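Local coordinates for DUF1893 domain-containing protein (Thermotoga maritima, PDB 1VK9) that is of unknown function but adopts a cytidine deaminase-like fold and binds zinc ions, at residues L22-F25 with E26-L30; P50-E53 with L54-F58; V91-K94 with P95-K98; L97-M100 with N101-G104. All blocks are in the same frame, centred on the assembly; numbering follows the deposited sequence.

Contact 1: residues L22-F25 with E26-L30; sequences LKIF and EKKDL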
loop_
_atom_site.group_PDB
_atom_site.type_symbol
_atom_site.label_atom_id
_atom_site.label_comp_id
_atom_site.label_asym_id
_atom_site.label_seq_id
_atom_site.Cartn_x
_atom_site.Cartn_y
_atom_site.Cartn_z
ATOM N N LEU A 22 -3.325 -4.590 13.732
ATOM C CA LEU A 22 -4.306 -5.514 13.174
ATOM C C LEU A 22 -5.552 -5.509 14.052
ATOM O O LEU A 22 -6.670 -5.458 13.543
ATOM C CB LEU A 22 -3.729 -6.938 13.045
ATOM C CG LEU A 22 -2.672 -7.279 11.972
ATOM C CD1 LEU A 22 -2.007 -8.634 12.235
ATOM C CD2 LEU A 22 -3.231 -7.253 10.570
ATOM N N LYS A 23 -5.349 -5.546 15.370
ATOM C CA LYS A 23 -6.435 -5.418 16.353
ATOM C C LYS A 23 -7.286 -4.161 16.119
ATOM O O LYS A 23 -8.501 -4.217 16.269
ATOM C CB LYS A 23 -5.893 -5.447 17.793
ATOM C CG LYS A 23 -5.620 -6.852 18.344
ATOM C CD LYS A 23 -6.432 -7.116 19.639
ATOM C CE LYS A 23 -5.594 -7.721 20.783
ATOM N NZ LYS A 23 -4.201 -7.164 20.864
ATOM N N ILE A 24 -6.648 -3.048 15.738
ATOM C CA ILE A 24 -7.340 -1.788 15.424
ATOM C C ILE A 24 -8.059 -1.855 14.062
ATOM O O ILE A 24 -9.251 -1.545 13.965
ATOM C CB ILE A 24 -6.367 -0.564 15.529
ATOM C CG1 ILE A 24 -6.048 -0.256 17.002
ATOM C CG2 ILE A 24 -6.950 0.674 14.854
ATOM C CD1 ILE A 24 -4.934 0.791 17.217
ATOM N N PHE A 25 -7.331 -2.263 13.023
ATOM C CA PHE A 25 -7.887 -2.491 11.691
ATOM C C PHE A 25 -9.137 -3.382 11.718
ATOM O O PHE A 25 -10.141 -3.086 11.052
ATOM C CB PHE A 25 -6.824 -3.140 10.804
ATOM C CG PHE A 25 -7.095 -3.023 9.321
ATOM C CD1 PHE A 25 -6.730 -1.874 8.619
ATOM C CD2 PHE A 25 -7.680 -4.070 8.622
ATOM C CE1 PHE A 25 -6.960 -1.776 7.238
ATOM C CE2 PHE A 25 -7.916 -3.984 7.251
ATOM C CZ PHE A 25 -7.554 -2.841 6.557
ATOM N N GLU A 26 -9.066 -4.473 12.485
ATOM C CA GLU A 26 -10.147 -5.450 12.544
ATOM C C GLU A 26 -11.340 -4.882 13.335
ATOM O O GLU A 26 -12.463 -4.901 12.841
ATOM C CB GLU A 26 -9.653 -6.810 13.089
ATOM C CG GLU A 26 -8.879 -7.682 12.079
ATOM C CD GLU A 26 -8.371 -9.020 12.651
ATOM O OE1 GLU A 26 -8.676 -9.367 13.819
ATOM O OE2 GLU A 26 -7.660 -9.749 11.922
ATOM N N LYS A 27 -11.082 -4.329 14.522
ATOM C CA LYS A 27 -12.124 -3.749 15.378
ATOM C C LYS A 27 -12.910 -2.576 14.761
ATOM O O LYS A 27 -14.015 -2.287 15.199
ATOM C CB LYS A 27 -11.523 -3.330 16.731
ATOM C CG LYS A 27 -12.526 -3.131 17.877
ATOM C CD LYS A 27 -12.040 -2.063 18.870
ATOM C CE LYS A 27 -12.983 -1.947 20.069
ATOM N NZ LYS A 27 -12.311 -1.319 21.244
ATOM N N LYS A 28 -12.361 -1.911 13.748
ATOM C CA LYS A 28 -12.970 -0.688 13.200
ATOM C C LYS A 28 -13.417 -0.798 11.731
ATOM O O LYS A 28 -13.700 0.226 11.096
ATOM C CB LYS A 28 -12.007 0.509 13.357
ATOM C CG LYS A 28 -11.842 1.033 14.788
ATOM C CD LYS A 28 -10.893 2.223 14.842
ATOM C CE LYS A 28 -11.594 3.454 15.381
ATOM N NZ LYS A 28 -10.814 4.669 15.055
ATOM N N ASP A 29 -13.486 -2.029 11.210
ATOM C CA ASP A 29 -13.709 -2.303 9.778
ATOM C C ASP A 29 -13.038 -1.261 8.853
ATOM O O ASP A 29 -13.704 -0.597 8.059
ATOM C CB ASP A 29 -15.216 -2.498 9.452
ATOM C CG ASP A 29 -15.481 -3.672 8.448
ATOM O OD1 ASP A 29 -14.538 -4.171 7.768
ATOM O OD2 ASP A 29 -16.622 -4.162 8.264
ATOM N N LEU A 30 -11.720 -1.112 8.976
ATOM C CA LEU A 30 -10.959 -0.124 8.190
ATOM C C LEU A 30 -10.608 -0.662 6.818
ATOM O O LEU A 30 -10.601 -1.873 6.607
ATOM C CB LEU A 30 -9.670 0.264 8.911
ATOM C CG LEU A 30 -9.789 1.162 10.145
ATOM C CD1 LEU A 30 -8.406 1.555 10.636
ATOM C CD2 LEU A 30 -10.646 2.408 9.905
#
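The ring of F25 and the leucine five residues on, L30, close the C-terminal end of helix 15-27. L30 O lies over one face of the ring, 3.2 Å from F25 CZ. L30 CB makes an off-centre CH-pi contact, 4.1 Å from the ring centroid. The ring is placed there because F25 CG stands anti to the backbone N (chi1 -161°). The backbone clasps the same pair: L30 N donates to F25 O, 3.3 Å away, almost straight and in the carbonyl plane. With the weak bond from D29 N to E26 O and the positive phi of D29, this is the pattern of a Schellman motif. E26 gives its N-H to L22 O at 2.8 Å. Its CB and CG lie alongside that oxygen, and the carboxylate extends onto the exposed surface, where a charged residue suits. Beyond the segments, F25 packs on I67 and L33 of the sheet, and the side chain of L22 lies about 4 Å from that of H88, a zinc ligand. The chemistry divides the helix end: a buried phenylalanine-leucine clasp holds the chain, while E26, K23 and K27 keep the outer side hydrophilic and K28 reaches a salt bridge with E42.

Contact 2: residues P50-E53 with L54-F58; sequences PVVE and LFKRF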
loop_
_atom_site.group_PDB
_atom_site.type_symbol
_atom_site.label_atom_id
_atom_site.label_comp_id
_atom_site.label_asym_id
_atom_site.label_seq_id
_atom_site.Cartn_x
_atom_site.Cartn_y
_atom_site.Cartn_z
ATOM N N PRO A 50 -8.520 6.658 -0.589
ATOM C CA PRO A 50 -7.723 6.687 0.654
ATOM C C PRO A 50 -6.195 6.648 0.488
ATOM O O PRO A 50 -5.494 7.408 1.140
ATOM C CB PRO A 50 -8.210 5.435 1.403
ATOM C CG PRO A 50 -8.760 4.569 0.356
ATOM C CD PRO A 50 -9.426 5.495 -0.603
ATOM N N VAL A 51 -5.689 5.756 -0.356
ATOM C CA VAL A 51 -4.255 5.685 -0.627
ATOM C C VAL A 51 -3.745 7.035 -1.126
ATOM O O VAL A 51 -2.697 7.520 -0.676
ATOM C CB VAL A 51 -3.919 4.565 -1.623
ATOM C CG1 VAL A 51 -2.451 4.550 -1.918
ATOM C CG2 VAL A 51 -4.312 3.213 -1.048
ATOM N N VAL A 52 -4.498 7.653 -2.030
ATOM C CA VAL A 52 -4.194 9.000 -2.479
ATOM C C VAL A 52 -4.302 10.006 -1.314
ATOM O O VAL A 52 -3.390 10.796 -1.131
ATOM C CB VAL A 52 -5.060 9.399 -3.696
ATOM C CG1 VAL A 52 -4.831 10.852 -4.096
ATOM C CG2 VAL A 52 -4.761 8.489 -4.880
ATOM N N GLU A 53 -5.387 9.969 -0.526
ATOM C CA GLU A 53 -5.517 10.837 0.645
ATOM C C GLU A 53 -4.229 10.642 1.468
ATOM O O GLU A 53 -3.516 11.612 1.744
ATOM C CB GLU A 53 -6.811 10.554 1.471
ATOM C CG GLU A 53 -8.144 11.121 0.921
ATOM C CD GLU A 53 -9.395 10.879 1.817
ATOM O OE1 GLU A 53 -9.549 11.614 2.833
ATOM O OE2 GLU A 53 -10.262 9.998 1.505
ATOM N N LEU A 54 -3.889 9.396 1.799
ATOM C CA LEU A 54 -2.680 9.102 2.566
ATOM C C LEU A 54 -1.401 9.688 1.928
ATOM O O LEU A 54 -0.590 10.317 2.603
ATOM C CB LEU A 54 -2.527 7.595 2.762
ATOM C CG LEU A 54 -1.265 7.045 3.452
ATOM C CD1 LEU A 54 -1.065 7.654 4.835
ATOM C CD2 LEU A 54 -1.327 5.518 3.539
ATOM N N PHE A 55 -1.232 9.481 0.626
ATOM C CA PHE A 55 -0.117 10.047 -0.121
ATOM C C PHE A 55 -0.036 11.571 -0.016
ATOM O O PHE A 55 1.038 12.137 0.105
ATOM C CB PHE A 55 -0.253 9.654 -1.583
ATOM C CG PHE A 55 0.991 9.877 -2.399
ATOM C CD1 PHE A 55 2.011 8.940 -2.402
ATOM C CD2 PHE A 55 1.119 11.011 -3.198
ATOM C CE1 PHE A 55 3.161 9.138 -3.165
ATOM C CE2 PHE A 55 2.254 11.223 -3.958
ATOM C CZ PHE A 55 3.285 10.291 -3.945
ATOM N N LYS A 56 -1.183 12.234 -0.076
ATOM C CA LYS A 56 -1.239 13.682 -0.050
ATOM C C LYS A 56 -0.884 14.191 1.342
ATOM O O LYS A 56 -0.509 15.348 1.484
ATOM C CB LYS A 56 -2.640 14.160 -0.460
ATOM C CG LYS A 56 -2.984 14.023 -1.955
ATOM C CD LYS A 56 -2.338 15.151 -2.805
ATOM C CE LYS A 56 -2.789 15.148 -4.287
ATOM N NZ LYS A 56 -4.236 15.497 -4.480
ATOM N N ARG A 57 -1.000 13.332 2.361
ATOM C CA ARG A 57 -0.861 13.751 3.762
ATOM C C ARG A 57 0.547 13.678 4.351
ATOM O O ARG A 57 0.851 14.495 5.211
ATOM C CB ARG A 57 -1.808 12.965 4.665
ATOM C CG ARG A 57 -2.557 13.791 5.707
ATOM C CD ARG A 57 -3.496 12.929 6.592
ATOM N NE ARG A 57 -4.566 13.687 7.235
ATOM C CZ ARG A 57 -4.357 14.674 8.110
ATOM N NH1 ARG A 57 -3.115 15.010 8.446
ATOM N NH2 ARG A 57 -5.383 15.333 8.654
ATOM N N PHE A 58 1.380 12.707 3.932
ATOM C CA PHE A 58 2.718 12.493 4.509
ATOM C C PHE A 58 3.761 12.304 3.430
ATOM O O PHE A 58 3.552 11.543 2.468
ATOM C CB PHE A 58 2.817 11.235 5.393
ATOM C CG PHE A 58 1.866 11.195 6.520
ATOM C CD1 PHE A 58 2.110 11.924 7.683
ATOM C CD2 PHE A 58 0.711 10.396 6.437
ATOM C CE1 PHE A 58 1.188 11.890 8.750
ATOM C CE2 PHE A 58 -0.209 10.354 7.490
ATOM C CZ PHE A 58 0.029 11.102 8.652
#
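P50 O and L54 N, 2.6 Å apart, make the first of the i to i+4 bonds that join P50-E53 to L54-F58 in the last turns of helix 49-57. K56 N likewise meets V52 O nearly head-on, while F55 N reaches V51 O at 2.8 Å from a tilted position. P50 has no N-H to offer, which costs nothing in the first turn of a helix, and its carbonyl accepts the bond from L54 N. The last turn is less regular. R57 N makes only a weak bond to E53 O, and also reaches L54 O at 3.1 Å, a tightening toward the i to i+3 spacing common where helices end; F58 N adds a weak bond to L54 O. Side chains sort by face. V51 and L54 are buried between L32 of the sheet and helix 73-82, V52 packs on F78 and on L145 of helix 137-145, and the F55 ring meets F78 edge to face. The polar face carries E53, K56 and R57. E53 OE1 is 7.0 Å from R57 NE, too far to pair, and the carboxylate instead lies close to that of D45, which may raise its proton affinity. K56 keeps CG 3.4 Å from V52 O, then bends at chi2 and leads away from the helix. At the helix end, L54 CD1 sits in the plane of the F58 ring at its edge, 3.6 Å from CD2.

Contact 3: residues V91-K94 with P95-K98; sequences VISK and PALK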
loop_
_atom_site.group_PDB
_atom_site.type_symbol
_atom_site.label_atom_id
_atom_site.label_comp_id
_atom_site.label_asym_id
_atom_site.label_seq_id
_atom_site.Cartn_x
_atom_site.Cartn_y
_atom_site.Cartn_z
ATOM N N VAL A 91 -5.440 -8.804 1.006
ATOM C CA VAL A 91 -5.338 -9.425 -0.306
ATOM C C VAL A 91 -4.358 -8.599 -1.137
ATOM O O VAL A 91 -4.469 -7.369 -1.172
ATOM C CB VAL A 91 -6.688 -9.414 -1.081
ATOM C CG1 VAL A 91 -6.542 -10.134 -2.405
ATOM C CG2 VAL A 91 -7.764 -10.037 -0.308
ATOM N N ILE A 92 -3.429 -9.276 -1.810
ATOM C CA ILE A 92 -2.497 -8.642 -2.739
ATOM C C ILE A 92 -2.606 -9.268 -4.127
ATOM O O ILE A 92 -2.775 -10.481 -4.257
ATOM C CB ILE A 92 -1.063 -8.783 -2.204
ATOM C CG1 ILE A 92 -0.100 -7.886 -2.961
ATOM C CG2 ILE A 92 -0.570 -10.235 -2.266
ATOM C CD1 ILE A 92 1.196 -7.630 -2.196
ATOM N N SER A 93 -2.505 -8.455 -5.172
ATOM C CA SER A 93 -2.515 -9.000 -6.524
ATOM C C SER A 93 -1.100 -9.350 -6.928
ATOM O O SER A 93 -0.142 -8.778 -6.410
ATOM C CB SER A 93 -3.115 -8.012 -7.510
ATOM O OG SER A 93 -2.167 -7.031 -7.866
ATOM N N LYS A 94 -0.976 -10.291 -7.858
ATOM C CA LYS A 94 0.310 -10.754 -8.354
ATOM C C LYS A 94 1.206 -9.625 -8.889
ATOM O O LYS A 94 2.390 -9.638 -8.602
ATOM C CB LYS A 94 0.113 -11.843 -9.411
ATOM C CG LYS A 94 1.328 -12.712 -9.671
ATOM C CD LYS A 94 0.945 -13.890 -10.552
ATOM C CE LYS A 94 1.636 -13.831 -11.911
ATOM N NZ LYS A 94 0.834 -14.550 -12.925
ATOM N N PRO A 95 0.680 -8.681 -9.681
ATOM C CA PRO A 95 1.478 -7.542 -10.120
ATOM C C PRO A 95 2.063 -6.781 -8.948
ATOM O O PRO A 95 3.250 -6.462 -8.989
ATOM C CB PRO A 95 0.467 -6.688 -10.877
ATOM C CG PRO A 95 -0.513 -7.673 -11.433
ATOM C CD PRO A 95 -0.665 -8.643 -10.297
ATOM N N ALA A 96 1.266 -6.530 -7.914
ATOM C CA ALA A 96 1.746 -5.807 -6.746
ATOM C C ALA A 96 2.857 -6.590 -6.055
ATOM O O ALA A 96 3.930 -6.046 -5.797
ATOM C CB ALA A 96 0.604 -5.471 -5.784
ATOM N N LEU A 97 2.634 -7.868 -5.812
ATOM C CA LEU A 97 3.636 -8.685 -5.142
ATOM C C LEU A 97 4.962 -8.650 -5.909
ATOM O O LEU A 97 6.035 -8.516 -5.315
ATOM C CB LEU A 97 3.114 -10.125 -4.971
ATOM C CG LEU A 97 3.955 -11.242 -4.337
ATOM C CD1 LEU A 97 3.025 -12.326 -3.835
ATOM C CD2 LEU A 97 4.939 -11.866 -5.336
ATOM N N LYS A 98 4.880 -8.763 -7.231
ATOM C CA LYS A 98 6.063 -8.835 -8.089
ATOM C C LYS A 98 6.854 -7.548 -7.946
ATOM O O LYS A 98 8.092 -7.571 -7.888
ATOM C CB LYS A 98 5.634 -8.978 -9.545
ATOM C CG LYS A 98 5.988 -10.263 -10.184
ATOM C CD LYS A 98 4.776 -11.149 -10.352
ATOM C CE LYS A 98 4.683 -11.689 -11.769
ATOM N NZ LYS A 98 4.518 -10.551 -12.725
#
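S93 OG and the pyrrolidine ring of P95 meet at the start of helix 94-102, the puckered ring turning its CD edge to the hydroxyl. This CD of P95 approaches S93 OG to 3.3 Å, while its CB and CG keep somewhat farther off. P95 lacks an N-H, and the first turn of a helix needs none there. S93 is the N-cap. Its OG, held between the backbone N and the carbonyl carbon (chi1 80°), accepts a weak bond from A96 N at 3.5 Å and is also hydrogen-bonded to E128, which steadies the hydroxyl. S93 O takes the first regular helical bond, from L97 N at 3.0 Å and nearly straight on to the carbonyl, and K94 O takes the next, from K98 N. I92, the last apolar residue of the strand, turns its branch toward the helix: CG1 lies 3.8 Å from A96 CB, and CD1 lies 4.2 Å from L97 CB. The small A96 lets the helix lie close to the strand. On the exposed side, K94 and K98, one turn apart, cross at an angle, their CE atoms 3.7 Å from each other. The like charges then diverge, leaving K94 NZ and K98 NZ 5.4 Å apart. Here, then, strand 86-93 passes through a serine N-cap into the helix of a beta-alpha-beta crossover whose next strand, 107-109, is parallel to the first; such units build the layered alpha-beta architecture of cytidine deaminase-like proteins.

Contact 4: residues L97-M100 with N101-G104; sequences LKLM and NEYG. With ZN (zinc ion), chain B.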
loop_
_atom_site.group_PDB
_atom_site.type_symbol
_atom_site.label_atom_id
_atom_site.label_comp_id
_atom_site.label_asym_id
_atom_site.label_seq_id
_atom_site.Cartn_x
_atom_site.Cartn_y
_atom_site.Cartn_z
ATOM N N LEU A 97 2.634 -7.868 -5.812
ATOM C CA LEU A 97 3.636 -8.685 -5.142
ATOM C C LEU A 97 4.962 -8.650 -5.909
ATOM O O LEU A 97 6.035 -8.516 -5.315
ATOM C CB LEU A 97 3.114 -10.125 -4.971
ATOM C CG LEU A 97 3.955 -11.242 -4.337
ATOM C CD1 LEU A 97 3.025 -12.326 -3.835
ATOM C CD2 LEU A 97 4.939 -11.866 -5.336
ATOM N N LYS A 98 4.880 -8.763 -7.231
ATOM C CA LYS A 98 6.063 -8.835 -8.089
ATOM C C LYS A 98 6.854 -7.548 -7.946
ATOM O O LYS A 98 8.092 -7.571 -7.888
ATOM C CB LYS A 98 5.634 -8.978 -9.545
ATOM C CG LYS A 98 5.988 -10.263 -10.184
ATOM C CD LYS A 98 4.776 -11.149 -10.352
ATOM C CE LYS A 98 4.683 -11.689 -11.769
ATOM N NZ LYS A 98 4.518 -10.551 -12.725
ATOM N N LEU A 99 6.114 -6.434 -7.871
ATOM C CA LEU A 99 6.679 -5.093 -7.822
ATOM C C LEU A 99 7.411 -4.862 -6.521
ATOM O O LEU A 99 8.550 -4.383 -6.519
ATOM C CB LEU A 99 5.600 -4.027 -7.999
ATOM C CG LEU A 99 6.068 -2.583 -8.197
ATOM C CD1 LEU A 99 6.914 -2.409 -9.448
ATOM C CD2 LEU A 99 4.835 -1.714 -8.289
HETATM N N MSE A 100 6.758 -5.213 -5.421
HETATM C CA MSE A 100 7.345 -5.013 -4.110
HETATM C C MSE A 100 8.574 -5.858 -3.893
HETATM O O MSE A 100 9.497 -5.397 -3.228
HETATM C CB MSE A 100 6.309 -5.273 -3.038
HETATM C CG MSE A 100 5.078 -4.493 -3.337
HETATM SE SE MSE A 100 4.299 -3.639 -1.825
HETATM C CE MSE A 100 3.353 -5.156 -1.111
ATOM N N ASN A 101 8.609 -7.067 -4.465
ATOM C CA ASN A 101 9.846 -7.820 -4.463
ATOM C C ASN A 101 10.952 -7.152 -5.258
ATOM O O ASN A 101 12.084 -7.143 -4.822
ATOM C CB ASN A 101 9.660 -9.272 -4.903
ATOM C CG ASN A 101 8.856 -10.082 -3.892
ATOM O OD1 ASN A 101 9.030 -9.940 -2.668
ATOM N ND2 ASN A 101 7.930 -10.904 -4.397
ATOM N N GLU A 102 10.631 -6.574 -6.415
ATOM C CA GLU A 102 11.654 -5.923 -7.218
ATOM C C GLU A 102 12.294 -4.798 -6.380
ATOM O O GLU A 102 13.503 -4.493 -6.515
ATOM C CB GLU A 102 11.035 -5.373 -8.517
ATOM C CG GLU A 102 12.001 -4.583 -9.402
ATOM C CD GLU A 102 11.346 -3.857 -10.560
ATOM O OE1 GLU A 102 10.115 -3.790 -10.626
ATOM O OE2 GLU A 102 12.064 -3.355 -11.446
ATOM N N TYR A 103 11.478 -4.198 -5.508
ATOM C CA TYR A 103 11.900 -3.018 -4.803
ATOM C C TYR A 103 12.399 -3.329 -3.412
ATOM O O TYR A 103 12.714 -2.419 -2.665
ATOM C CB TYR A 103 10.791 -1.954 -4.814
ATOM C CG TYR A 103 10.809 -1.207 -6.121
ATOM C CD1 TYR A 103 10.225 -1.758 -7.264
ATOM C CD2 TYR A 103 11.479 0.014 -6.241
ATOM C CE1 TYR A 103 10.278 -1.091 -8.485
ATOM C CE2 TYR A 103 11.537 0.692 -7.461
ATOM C CZ TYR A 103 10.941 0.131 -8.570
ATOM O OH TYR A 103 10.994 0.773 -9.767
ATOM N N GLY A 104 12.478 -4.611 -3.061
ATOM C CA GLY A 104 12.912 -5.019 -1.742
ATOM C C GLY A 104 12.120 -4.397 -0.606
ATOM O O GLY A 104 12.684 -4.100 0.434
HETATM ZN ZN ZN B . 9.946 -2.725 -12.518
#
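L97 O receives the N-H of N101 at 3.1 Å, a regular helical bond near the C-terminal end of helix 94-102, which closes in a Schellman motif at G104. The asparagine amide lies across the leucine, with N101 ND2 beside L97 CD2 at 3.3 Å; it points too poorly at L97 O to bond it. K98 follows with the next helical bond, its carbonyl taking E102 N at 3.1 Å. L99 is buried against helix 73-82, an apolar place that fits leucine, and one methyl group serves two neighbours: CD1 is 3.7 Å from E102 OE1 and 3.7 Å from Y103 CE1. Its carbonyl oxygen also lies in the plane of the Y103 ring at its edge, with Y103 CD1 close by, and takes a weak bond from Y103 N. M100, present as selenomethionine, directs its flexible side chain inward against I87, I92 and F107 of the sheet, while its carbonyl takes a second, weak bond from the same tyrosine N-H. The chain then turns at G104, whose positive phi (55°) glycine tolerates most easily; G104 N returns to N101 O at 3.1 Å. The tyrosine side chain is near that of D136, a zinc ligand seen in structures of this protein. E102, with CG anti to its backbone N (chi1 176°) and extended beyond, carries its carboxylate out to a zinc ion, which it grips through both oxygens: OE1 at 2.2 Å and OE2 at 2.5 Å.

In the fold
From the N terminus, contact 1 ends helix 15-27 and turns the chain toward strand 32-35. Contact 2, formed later in helix 49-57, lies about 19 Å away between centres and does not touch it. Strand 65-68 and helix 73-82 intervene before contact 3 opens the crossover, carrying strand 86-93 into helix 94-102; contact 4 closes that same helix. Each closes only a turn of chain; they follow in series, none nesting within another, and only contacts 3 and 4 overlap, sharing L97 and K98, with I92 CD1 meeting the M100 CE methyl at 3.5 Å. Contacts 2, 3 and 4 all pack on helix 73-82, while contacts 1 and 4 lie on opposite sides of the chain's centre.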